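Local atomic coordinates of acyl-coenzyme A oxidase acox-1.2 (Caenorhabditis elegans, PDB entry 5K3J), a protein that catalyses the FAD-dependent first step of peroxisomal beta-oxidation on ascaroside pheromone precursors, desaturating the five-carbon omega side chain of ascaroside-CoA with release of hydrogen peroxide. Residues P12-E17 against Y314-R319; P120-Q125 against N262-H267; R141-C146 against C195-V200. All coordinates share one frame; numbering follows the deposited sequence.

Contact 1 (P12-E17 against Y314-R319); sequences PELLEE and YSAVRR. With FAD (flavin-adenine dinucleotide), chain G.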
loop_
_atom_site.group_PDB
_atom_site.type_symbol
_atom_site.label_atom_id
_atom_site.label_comp_id
_atom_site.label_asym_id
_atom_site.label_seq_id
_atom_site.Cartn_x
_atom_site.Cartn_y
_atom_site.Cartn_z
ATOM N N PRO A 12 -13.031 -26.603 13.870
ATOM C CA PRO A 12 -13.026 -26.499 15.334
ATOM C C PRO A 12 -12.146 -25.357 15.837
ATOM O O PRO A 12 -12.419 -24.792 16.899
ATOM C CB PRO A 12 -12.471 -27.853 15.773
ATOM C CG PRO A 12 -12.908 -28.777 14.702
ATOM C CD PRO A 12 -12.819 -27.992 13.424
ATOM N N GLU A 13 -11.111 -25.025 15.072
ATOM C CA GLU A 13 -10.266 -23.873 15.364
ATOM C C GLU A 13 -11.113 -22.604 15.469
ATOM O O GLU A 13 -10.942 -21.804 16.391
ATOM C CB GLU A 13 -9.191 -23.702 14.286
ATOM C CG GLU A 13 -8.294 -24.916 14.069
ATOM C CD GLU A 13 -7.162 -25.009 15.073
ATOM O OE1 GLU A 13 -7.300 -24.470 16.191
ATOM O OE2 GLU A 13 -6.128 -25.621 14.735
ATOM N N LEU A 14 -12.033 -22.431 14.525
ATOM C CA LEU A 14 -12.924 -21.277 14.533
ATOM C C LEU A 14 -14.150 -21.503 15.413
ATOM O O LEU A 14 -14.716 -20.552 15.956
ATOM C CB LEU A 14 -13.374 -20.931 13.114
ATOM C CG LEU A 14 -12.381 -20.148 12.256
ATOM C CD1 LEU A 14 -13.086 -19.482 11.082
ATOM C CD2 LEU A 14 -11.633 -19.116 13.090
ATOM N N LEU A 15 -14.562 -22.760 15.545
ATOM C CA LEU A 15 -15.726 -23.091 16.359
ATOM C C LEU A 15 -15.498 -22.733 17.822
ATOM O O LEU A 15 -16.402 -22.241 18.496
ATOM C CB LEU A 15 -16.074 -24.575 16.235
ATOM C CG LEU A 15 -17.307 -25.009 17.029
ATOM C CD1 LEU A 15 -18.527 -24.218 16.591
ATOM C CD2 LEU A 15 -17.558 -26.508 16.895
ATOM N N GLU A 16 -14.283 -22.978 18.304
ATOM C CA GLU A 16 -13.959 -22.732 19.703
ATOM C C GLU A 16 -13.717 -21.247 19.949
ATOM O O GLU A 16 -13.777 -20.781 21.085
ATOM C CB GLU A 16 -12.739 -23.555 20.133
ATOM C CG GLU A 16 -11.402 -23.026 19.641
ATOM C CD GLU A 16 -10.227 -23.809 20.201
ATOM O OE1 GLU A 16 -10.459 -24.850 20.854
ATOM O OE2 GLU A 16 -9.069 -23.384 19.991
ATOM N N GLU A 17 -13.453 -20.510 18.873
ATOM C CA GLU A 17 -13.306 -19.059 18.940
ATOM C C GLU A 17 -14.669 -18.379 19.028
ATOM O O GLU A 17 -14.813 -17.330 19.656
ATOM C CB GLU A 17 -12.539 -18.539 17.723
ATOM C CG GLU A 17 -11.060 -18.894 17.714
ATOM C CD GLU A 17 -10.253 -18.091 18.717
ATOM O OE1 GLU A 17 -10.735 -17.026 19.161
ATOM O OE2 GLU A 17 -9.133 -18.525 19.058
ATOM N N TYR A 314 -8.181 -15.942 9.945
ATOM C CA TYR A 314 -6.963 -16.661 9.603
ATOM C C TYR A 314 -5.969 -16.656 10.759
ATOM O O TYR A 314 -5.179 -17.587 10.909
ATOM C CB TYR A 314 -6.306 -16.066 8.354
ATOM C CG TYR A 314 -4.991 -16.727 8.017
ATOM C CD1 TYR A 314 -4.961 -17.967 7.398
ATOM C CD2 TYR A 314 -3.780 -16.122 8.333
ATOM C CE1 TYR A 314 -3.766 -18.583 7.094
ATOM C CE2 TYR A 314 -2.578 -16.735 8.031
ATOM C CZ TYR A 314 -2.578 -17.964 7.412
ATOM O OH TYR A 314 -1.386 -18.578 7.109
ATOM N N SER A 315 -6.005 -15.604 11.572
ATOM C CA SER A 315 -5.107 -15.509 12.717
ATOM C C SER A 315 -5.493 -16.508 13.800
ATOM O O SER A 315 -4.690 -16.831 14.672
ATOM C CB SER A 315 -5.104 -14.090 13.290
ATOM O OG SER A 315 -4.703 -13.142 12.315
ATOM N N ALA A 316 -6.729 -16.992 13.739
ATOM C CA ALA A 316 -7.215 -17.967 14.711
ATOM C C ALA A 316 -7.118 -19.388 14.167
ATOM O O ALA A 316 -7.505 -20.345 14.836
ATOM C CB ALA A 316 -8.651 -17.649 15.114
ATOM N N VAL A 317 -6.607 -19.518 12.946
ATOM C CA VAL A 317 -6.343 -20.828 12.358
ATOM C C VAL A 317 -4.843 -21.076 12.283
ATOM O O VAL A 317 -4.344 -22.088 12.778
ATOM C CB VAL A 317 -6.940 -20.958 10.948
ATOM C CG1 VAL A 317 -6.506 -22.273 10.307
ATOM C CG2 VAL A 317 -8.463 -20.829 10.995
ATOM N N ARG A 318 -4.139 -20.136 11.655
ATOM C CA ARG A 318 -2.687 -20.198 11.513
ATOM C C ARG A 318 -1.992 -20.380 12.856
ATOM O O ARG A 318 -1.929 -19.458 13.667
ATOM C CB ARG A 318 -2.163 -18.931 10.834
ATOM C CG ARG A 318 -0.644 -18.822 10.785
ATOM C CD ARG A 318 -0.048 -19.927 9.927
ATOM N NE ARG A 318 1.295 -19.601 9.452
ATOM C CZ ARG A 318 1.917 -20.271 8.488
ATOM N NH1 ARG A 318 1.307 -21.292 7.899
ATOM N NH2 ARG A 318 3.138 -19.920 8.101
ATOM N N ARG A 319 -1.473 -21.580 13.091
ATOM C CA ARG A 319 -0.656 -21.824 14.268
ATOM C C ARG A 319 0.821 -21.744 13.899
ATOM O O ARG A 319 1.268 -22.394 12.956
ATOM C CB ARG A 319 -0.979 -23.183 14.886
ATOM C CG ARG A 319 -2.423 -23.338 15.328
ATOM C CD ARG A 319 -2.641 -24.722 15.909
ATOM N NE ARG A 319 -3.995 -24.908 16.418
ATOM C CZ ARG A 319 -4.369 -24.619 17.663
ATOM N NH1 ARG A 319 -3.489 -24.118 18.526
ATOM N NH2 ARG A 319 -5.623 -24.825 18.045
HETATM P PA FAD G . 3.864 -16.423 9.799
HETATM O O1A FAD G . 5.101 -17.034 10.460
HETATM O O2A FAD G . 2.766 -17.443 9.731
HETATM O O5B FAD G . 3.364 -15.153 10.664
HETATM C C5B FAD G . 2.093 -14.564 10.343
HETATM C C4B FAD G . 1.682 -13.624 11.515
HETATM O O4B FAD G . 1.885 -14.229 12.651
HETATM C C3B FAD G . 2.577 -12.380 11.532
HETATM O O3B FAD G . 1.860 -11.304 11.878
HETATM C C2B FAD G . 3.638 -12.685 12.628
HETATM O O2B FAD G . 4.084 -11.410 13.281
HETATM C C1B FAD G . 3.000 -13.411 13.472
HETATM N N9A FAD G . 3.886 -14.327 14.123
HETATM C C8A FAD G . 4.202 -15.569 13.713
HETATM N N7A FAD G . 5.067 -16.096 14.617
HETATM C C5A FAD G . 5.281 -15.164 15.590
HETATM C C6A FAD G . 6.067 -15.182 16.737
HETATM N N6A FAD G . 6.935 -16.134 17.344
HETATM N N1A FAD G . 6.101 -14.118 17.539
HETATM C C2A FAD G . 5.364 -13.011 17.236
HETATM N N3A FAD G . 4.594 -12.991 16.115
HETATM C C4A FAD G . 4.558 -14.077 15.294
HETATM N N1 FAD G . 10.047 -19.079 1.044
HETATM C C2 FAD G . 11.085 -19.956 0.511
HETATM O O2 FAD G . 11.460 -20.912 1.157
HETATM N N3 FAD G . 11.677 -19.684 -0.801
HETATM C C4 FAD G . 11.244 -18.571 -1.555
HETATM O O4 FAD G . 11.749 -18.340 -2.673
HETATM C C4X FAD G . 10.185 -17.675 -1.015
HETATM N N5 FAD G . 9.737 -16.535 -1.781
HETATM C C5X FAD G . 8.698 -15.659 -1.249
HETATM C C6 FAD G . 8.265 -14.551 -1.997
HETATM C C7 FAD G . 7.263 -13.704 -1.485
HETATM C C7M FAD G . 6.958 -12.572 -2.473
HETATM C C8 FAD G . 6.697 -13.962 -0.233
HETATM C C8M FAD G . 5.612 -13.109 0.403
HETATM C C9 FAD G . 7.126 -15.072 0.524
HETATM C C9A FAD G . 8.126 -15.921 0.018
HETATM N N10 FAD G . 8.583 -17.083 0.805
HETATM C C10 FAD G . 9.602 -17.947 0.281
HETATM C "C1'" FAD G . 7.989 -17.375 2.128
HETATM C "C2'" FAD G . 8.509 -16.405 3.185
HETATM O "O2'" FAD G . 9.871 -16.588 3.350
HETATM C "C3'" FAD G . 7.802 -16.702 4.478
HETATM O "O3'" FAD G . 6.415 -16.592 4.282
HETATM C "C4'" FAD G . 8.236 -15.730 5.543
HETATM O "O4'" FAD G . 9.608 -15.909 5.807
HETATM C "C5'" FAD G . 7.433 -15.992 6.799
HETATM O "O5'" FAD G . 6.052 -15.973 6.467
HETATM P P FAD G . 5.020 -16.867 7.300
HETATM O O1P FAD G . 4.026 -17.520 6.335
HETATM O O2P FAD G . 5.749 -17.929 8.059
HETATM O O3P FAD G . 4.246 -15.950 8.323
#

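Contact 2 (P120-Q125 against N262-H267); sequences PTLQSQ and NLLMRH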
loop_
_atom_site.group_PDB
_atom_site.type_symbol
_atom_site.label_atom_id
_atom_site.label_comp_id
_atom_site.label_asym_id
_atom_site.label_seq_id
_atom_site.Cartn_x
_atom_site.Cartn_y
_atom_site.Cartn_z
ATOM N N PRO A 120 -26.843 10.960 -8.446
ATOM C CA PRO A 120 -26.921 11.967 -7.380
ATOM C C PRO A 120 -26.730 13.412 -7.848
ATOM O O PRO A 120 -27.183 14.318 -7.152
ATOM C CB PRO A 120 -25.787 11.558 -6.436
ATOM C CG PRO A 120 -25.630 10.107 -6.655
ATOM C CD PRO A 120 -25.857 9.913 -8.117
ATOM N N THR A 121 -26.073 13.627 -8.986
ATOM C CA THR A 121 -25.880 14.982 -9.499
ATOM C C THR A 121 -27.154 15.478 -10.171
ATOM O O THR A 121 -27.510 16.650 -10.053
ATOM C CB THR A 121 -24.695 15.064 -10.497
ATOM O OG1 THR A 121 -23.458 14.969 -9.779
ATOM C CG2 THR A 121 -24.711 16.382 -11.263
ATOM N N LEU A 122 -27.848 14.581 -10.865
ATOM C CA LEU A 122 -29.131 14.923 -11.466
ATOM C C LEU A 122 -30.132 15.293 -10.379
ATOM O O LEU A 122 -30.929 16.216 -10.542
ATOM C CB LEU A 122 -29.671 13.766 -12.305
ATOM C CG LEU A 122 -28.990 13.505 -13.648
ATOM C CD1 LEU A 122 -29.497 12.200 -14.248
ATOM C CD2 LEU A 122 -29.213 14.669 -14.605
ATOM N N GLN A 123 -30.072 14.571 -9.265
ATOM C CA GLN A 123 -30.965 14.806 -8.138
ATOM C C GLN A 123 -30.754 16.182 -7.522
ATOM O O GLN A 123 -31.716 16.861 -7.154
ATOM C CB GLN A 123 -30.767 13.728 -7.071
ATOM C CG GLN A 123 -31.277 12.361 -7.481
ATOM C CD GLN A 123 -30.894 11.275 -6.496
ATOM O OE1 GLN A 123 -29.782 11.259 -5.969
ATOM N NE2 GLN A 123 -31.820 10.361 -6.241
ATOM N N SER A 124 -29.495 16.599 -7.426
ATOM C CA SER A 124 -29.154 17.823 -6.711
ATOM C C SER A 124 -28.971 19.039 -7.620
ATOM O O SER A 124 -28.945 20.173 -7.137
ATOM C CB SER A 124 -27.877 17.612 -5.892
ATOM O OG SER A 124 -26.791 17.227 -6.721
ATOM N N GLN A 125 -28.846 18.822 -8.928
ATOM C CA GLN A 125 -28.465 19.918 -9.821
ATOM C C GLN A 125 -29.340 20.079 -11.071
ATOM O O GLN A 125 -29.193 21.059 -11.800
ATOM C CB GLN A 125 -27.004 19.744 -10.253
ATOM C CG GLN A 125 -26.015 19.521 -9.110
ATOM C CD GLN A 125 -25.752 20.774 -8.296
ATOM O OE1 GLN A 125 -26.028 21.888 -8.741
ATOM N NE2 GLN A 125 -25.211 20.598 -7.094
ATOM N N ASN A 262 -29.612 21.467 -21.973
ATOM C CA ASN A 262 -28.764 20.349 -21.580
ATOM C C ASN A 262 -27.808 20.826 -20.501
ATOM O O ASN A 262 -27.061 20.043 -19.909
ATOM C CB ASN A 262 -28.011 19.769 -22.776
ATOM C CG ASN A 262 -28.857 18.791 -23.569
ATOM O OD1 ASN A 262 -30.072 18.956 -23.678
ATOM N ND2 ASN A 262 -28.221 17.754 -24.107
ATOM N N LEU A 263 -27.853 22.132 -20.252
ATOM C CA LEU A 263 -27.232 22.717 -19.074
ATOM C C LEU A 263 -28.099 22.428 -17.861
ATOM O O LEU A 263 -29.276 22.804 -17.821
ATOM C CB LEU A 263 -27.045 24.226 -19.236
ATOM C CG LEU A 263 -26.668 25.002 -17.968
ATOM C CD1 LEU A 263 -25.305 24.589 -17.449
ATOM C CD2 LEU A 263 -26.709 26.504 -18.210
ATOM N N LEU A 264 -27.522 21.750 -16.878
ATOM C CA LEU A 264 -28.246 21.453 -15.654
ATOM C C LEU A 264 -28.628 22.729 -14.934
ATOM O O LEU A 264 -27.784 23.398 -14.339
ATOM C CB LEU A 264 -27.424 20.563 -14.723
ATOM C CG LEU A 264 -27.218 19.111 -15.156
ATOM C CD1 LEU A 264 -26.970 18.238 -13.927
ATOM C CD2 LEU A 264 -28.393 18.597 -16.000
ATOM N N MET A 265 -29.910 23.058 -15.000
ATOM C CA MET A 265 -30.442 24.196 -14.278
ATOM C C MET A 265 -31.313 23.710 -13.125
ATOM O O MET A 265 -31.786 22.572 -13.136
ATOM C CB MET A 265 -31.217 25.111 -15.223
ATOM C CG MET A 265 -30.329 25.725 -16.301
ATOM S SD MET A 265 -31.191 26.740 -17.519
ATOM C CE MET A 265 -31.298 25.616 -18.914
ATOM N N ARG A 266 -31.559 24.630 -12.196
ATOM C CA ARG A 266 -31.886 24.410 -10.782
ATOM C C ARG A 266 -30.701 25.043 -10.077
ATOM O O ARG A 266 -29.557 24.712 -10.391
ATOM C CB ARG A 266 -32.045 22.941 -10.373
ATOM C CG ARG A 266 -32.711 22.745 -9.014
ATOM C CD ARG A 266 -32.509 21.329 -8.486
ATOM N NE ARG A 266 -33.773 20.641 -8.231
ATOM C CZ ARG A 266 -34.361 20.564 -7.039
ATOM N NH1 ARG A 266 -35.510 19.914 -6.909
ATOM N NH2 ARG A 266 -33.804 21.134 -5.975
ATOM N N HIS A 267 -30.987 25.955 -9.150
ATOM C CA HIS A 267 -30.000 26.848 -8.525
ATOM C C HIS A 267 -29.570 27.955 -9.493
ATOM O O HIS A 267 -29.628 29.133 -9.146
ATOM C CB HIS A 267 -28.765 26.089 -8.023
ATOM C CG HIS A 267 -29.078 24.784 -7.360
ATOM N ND1 HIS A 267 -30.290 24.534 -6.748
ATOM C CD2 HIS A 267 -28.348 23.656 -7.227
ATOM C CE1 HIS A 267 -30.283 23.306 -6.259
ATOM N NE2 HIS A 267 -29.119 22.751 -6.535
#

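Contact 3 (R141-C146 against C195-V200); sequences REIIGC and CNYALV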
loop_
_atom_site.group_PDB
_atom_site.type_symbol
_atom_site.label_atom_id
_atom_site.label_comp_id
_atom_site.label_asym_id
_atom_site.label_seq_id
_atom_site.Cartn_x
_atom_site.Cartn_y
_atom_site.Cartn_z
ATOM N N ARG A 141 -32.188 2.263 -15.416
ATOM C CA ARG A 141 -31.003 1.815 -16.136
ATOM C C ARG A 141 -31.300 1.659 -17.624
ATOM O O ARG A 141 -30.836 0.718 -18.270
ATOM C CB ARG A 141 -30.462 0.514 -15.528
ATOM C CG ARG A 141 -29.883 0.734 -14.139
ATOM C CD ARG A 141 -29.309 -0.534 -13.519
ATOM N NE ARG A 141 -28.501 -0.215 -12.345
ATOM C CZ ARG A 141 -27.934 -1.120 -11.551
ATOM N NH1 ARG A 141 -28.091 -2.420 -11.789
ATOM N NH2 ARG A 141 -27.211 -0.730 -10.509
ATOM N N GLU A 142 -32.090 2.594 -18.152
ATOM C CA GLU A 142 -32.300 2.716 -19.590
ATOM C C GLU A 142 -31.032 3.239 -20.238
ATOM O O GLU A 142 -30.718 2.906 -21.382
ATOM C CB GLU A 142 -33.455 3.664 -19.913
ATOM C CG GLU A 142 -34.840 3.170 -19.542
ATOM C CD GLU A 142 -35.933 4.056 -20.110
ATOM O OE1 GLU A 142 -35.743 4.576 -21.230
ATOM O OE2 GLU A 142 -36.970 4.246 -19.436
ATOM N N ILE A 143 -30.316 4.080 -19.500
ATOM C CA ILE A 143 -29.114 4.723 -20.007
ATOM C C ILE A 143 -27.991 4.597 -18.986
ATOM O O ILE A 143 -28.240 4.457 -17.788
ATOM C CB ILE A 143 -29.356 6.212 -20.329
ATOM C CG1 ILE A 143 -29.804 6.974 -19.073
ATOM C CG2 ILE A 143 -30.390 6.359 -21.439
ATOM C CD1 ILE A 143 -30.192 8.403 -19.333
ATOM N N ILE A 144 -26.752 4.632 -19.464
ATOM C CA ILE A 144 -25.589 4.582 -18.583
ATOM C C ILE A 144 -24.883 5.931 -18.583
ATOM O O ILE A 144 -24.588 6.476 -19.644
ATOM C CB ILE A 144 -24.599 3.488 -19.012
ATOM C CG1 ILE A 144 -25.314 2.139 -19.146
ATOM C CG2 ILE A 144 -23.457 3.397 -18.017
ATOM C CD1 ILE A 144 -24.489 1.060 -19.821
ATOM N N GLY A 145 -24.610 6.466 -17.397
ATOM C CA GLY A 145 -24.030 7.791 -17.284
ATOM C C GLY A 145 -22.678 7.811 -16.600
ATOM O O GLY A 145 -22.091 6.758 -16.343
ATOM N N CYS A 146 -22.180 9.017 -16.325
ATOM C CA CYS A 146 -20.937 9.205 -15.580
ATOM C C CYS A 146 -20.713 10.663 -15.190
ATOM O O CYS A 146 -21.341 11.574 -15.725
ATOM C CB CYS A 146 -19.734 8.710 -16.387
ATOM S SG CYS A 146 -19.324 9.684 -17.855
ATOM N N CYS A 195 -20.705 4.110 -20.675
ATOM C CA CYS A 195 -21.764 5.111 -20.717
ATOM C C CYS A 195 -22.060 5.568 -22.140
ATOM O O CYS A 195 -21.198 5.512 -23.023
ATOM C CB CYS A 195 -21.400 6.322 -19.855
ATOM S SG CYS A 195 -20.296 7.502 -20.654
ATOM N N ASN A 196 -23.298 5.996 -22.360
ATOM C CA ASN A 196 -23.647 6.694 -23.589
ATOM C C ASN A 196 -24.082 8.117 -23.273
ATOM O O ASN A 196 -24.247 8.939 -24.177
ATOM C CB ASN A 196 -24.736 5.955 -24.374
ATOM C CG ASN A 196 -25.846 5.431 -23.492
ATOM O OD1 ASN A 196 -25.973 5.807 -22.326
ATOM N ND2 ASN A 196 -26.664 4.554 -24.054
ATOM N N TYR A 197 -24.249 8.403 -21.984
ATOM C CA TYR A 197 -24.471 9.762 -21.517
ATOM C C TYR A 197 -23.418 10.146 -20.486
ATOM O O TYR A 197 -22.947 9.307 -19.724
ATOM C CB TYR A 197 -25.868 9.911 -20.918
ATOM C CG TYR A 197 -26.970 10.024 -21.945
ATOM C CD1 TYR A 197 -27.443 8.899 -22.606
ATOM C CD2 TYR A 197 -27.540 11.255 -22.254
ATOM C CE1 TYR A 197 -28.448 8.993 -23.544
ATOM C CE2 TYR A 197 -28.548 11.358 -23.196
ATOM C CZ TYR A 197 -28.997 10.220 -23.837
ATOM O OH TYR A 197 -30.000 10.300 -24.774
ATOM N N ALA A 198 -23.041 11.418 -20.476
ATOM C CA ALA A 198 -22.073 11.925 -19.516
ATOM C C ALA A 198 -22.447 13.316 -19.021
ATOM O O ALA A 198 -22.879 14.167 -19.799
ATOM C CB ALA A 198 -20.689 11.945 -20.134
ATOM N N LEU A 199 -22.282 13.545 -17.724
ATOM C CA LEU A 199 -22.430 14.885 -17.176
ATOM C C LEU A 199 -21.069 15.564 -17.222
ATOM O O LEU A 199 -20.216 15.319 -16.369
ATOM C CB LEU A 199 -22.987 14.841 -15.751
ATOM C CG LEU A 199 -24.508 14.687 -15.668
ATOM C CD1 LEU A 199 -24.961 14.274 -14.275
ATOM C CD2 LEU A 199 -25.162 15.991 -16.076
ATOM N N VAL A 200 -20.869 16.400 -18.235
ATOM C CA VAL A 200 -19.572 17.013 -18.496
ATOM C C VAL A 200 -19.421 18.386 -17.859
ATOM O O VAL A 200 -20.194 19.303 -18.140
ATOM C CB VAL A 200 -19.322 17.143 -20.004
ATOM C CG1 VAL A 200 -18.014 17.873 -20.268
ATOM C CG2 VAL A 200 -19.309 15.774 -20.642
HETATM O O HOH W 1 -29.662 3.275 -24.114
#

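Contact 1 (P12-E17 against Y314-R319)
E13 and R319 meet tip to tip in a side-on salt bridge, each carboxylate oxygen taking one guanidinium nitrogen. R319 NE donates to E13 OE2 at 2.8 Å in a nearly straight bond that lies in the guanidinium plane. NH2 of R319 reaches the syn lone pair of E13 OE1, but more bent (N-H...O 133°); the carboxylate and guanidinium planes are turned 37° apart. R319 is extended from CG to NE, while E13 folds at chi2 (-82°) to bring its carboxylate round to meet it. R319 NH1 is held separately by the carbonyl of E329.

The apolar part lies beside this pair. A316 CB rests against both L14 CD2 at 3.9 Å and E17 CG at 3.8 Å, and V317 CG2 crosses the end of L14. The carboxylates of E16 and E17 turn to K331, and that of E17 also to R598.

R318 leaves the contact, and its guanidinium binds the FAD that the two subunits share. Its NE lies 2.6 Å from O2A of FAD, and its NH2 donates to the same oxygen at 3.0 Å, so two N-H groups grip one phosphate oxygen. The contact thus docks the N-terminal helix 12-18 on the chain that follows helix 287-315, with helix 601-606 packing through V602 against both E17 and A316.

Contact 2 (P120-Q125 against N262-H267)
H267 NE2 donates to the backbone oxygen of S124 at 2.7 Å. The nitrogen lies nearly along the C=O axis of S124, yet the oxygen sits 30° out of the imidazole plane, and the bond is bent at the hydrogen. S124 lies on helix 112-125, and the histidine brings a donor to its carbonyl from the loop. On the helix side, S124 is tied back to its own turn, its OG bonded to P120 O at 3.0 Å.

Q125 crosses the same ring at about a right angle, amide and imidazole planes 89° apart. Its OE1 comes to the ring edge, 3.3 Å from H267 CD2, while its NE2 is bonded to the carbonyl of I284, a substrate-binding residue. The bend at chi2 (-73°) of Q125 folds the amide round toward both. Its backbone oxygen rests against L264 CB and the CB of R266. R266 runs past the helix with its CD beside S124 O, and Q123 O lies over one face of its guanidinium; NH2 of R266 makes its salt bridge with D371.

L264 supplies the apolar contacts: its CD1 lies 4.0 Å from both T121 CG2 and Q125 CB. Its other methyl, CD2, meets L122 CD2 at 4.2 Å.

The single histidine bond and the methyl contacts join the loop between strands 256-259 and 269-270 to helix 112-125. Strand 210-219 lines the leucine cluster through F215 and M217, helix 128-139 packs on L122 and R266, and S287 at the start of helix 287-315 touches S124 and Q125.

Contact 3 (R141-C146 against C195-V200)
I144 to C146 and C195 to L199 form the approach to a parallel strand pairing: the loop leading into strand 147-148 comes in at about 60° to the start of strand 197-205, its partner in the mixed sheet of the beta domain of the acyl-CoA oxidase fold. The oxygen of I144 receives two backbone donors, Y197 N at 3.1 Å and N196 N at 3.0 Å. The first comes nearly straight onto the carbonyl, whereas the second is tilted 26° from its plane. Two residues further along each segment, L199 N donates to C146 O, continuing the ladder toward A148, an FAD-binding residue.

The side chain of N196 grips I144 too: CG stands between the backbone N and the carbonyl carbon (chi1 43°), curling the amide back so that OD1 accepts from I144 N at 3.2 Å. A water donates to E142 O and is held weakly by N196 ND2. An alanine here would probably leave I144 N-H without this acceptor and the water without its weak tie.

I143 packs on Y197, its CD1 over one face of the ring near the rim; the phenol oxygen is bonded to E223. M656 of the second subunit packs on I144 and N196. At the far end, C146 SG lies 3.5 Å from A198 CB and 3.7 Å from C195 SG, without a disulfide.

In the fold
Contacts 2 and 3 are neighbours, centres about 14 Å apart, sharing a core: L199 of strand 197-205 packs with CD2 on L264 CD1 and with CD1 on T121 and L122. This joins helix 112-125 and the loop 262-267 to the mixed sheet, close to bound substrate and FAD. The centre of contact 1 is about 52 Å from that of contact 2 and about 47 Å from that of contact 3, across the chain's centre. Along the sequence they are nested, 3 inside 2 inside 1. R318 of contact 1 binds an FAD also held by Y147, Q149, T150, S156 and G189 of the second subunit; contacts 2 and 3 adjoin this chain's own Y147 and G189, consistent with the dimer's other FAD site.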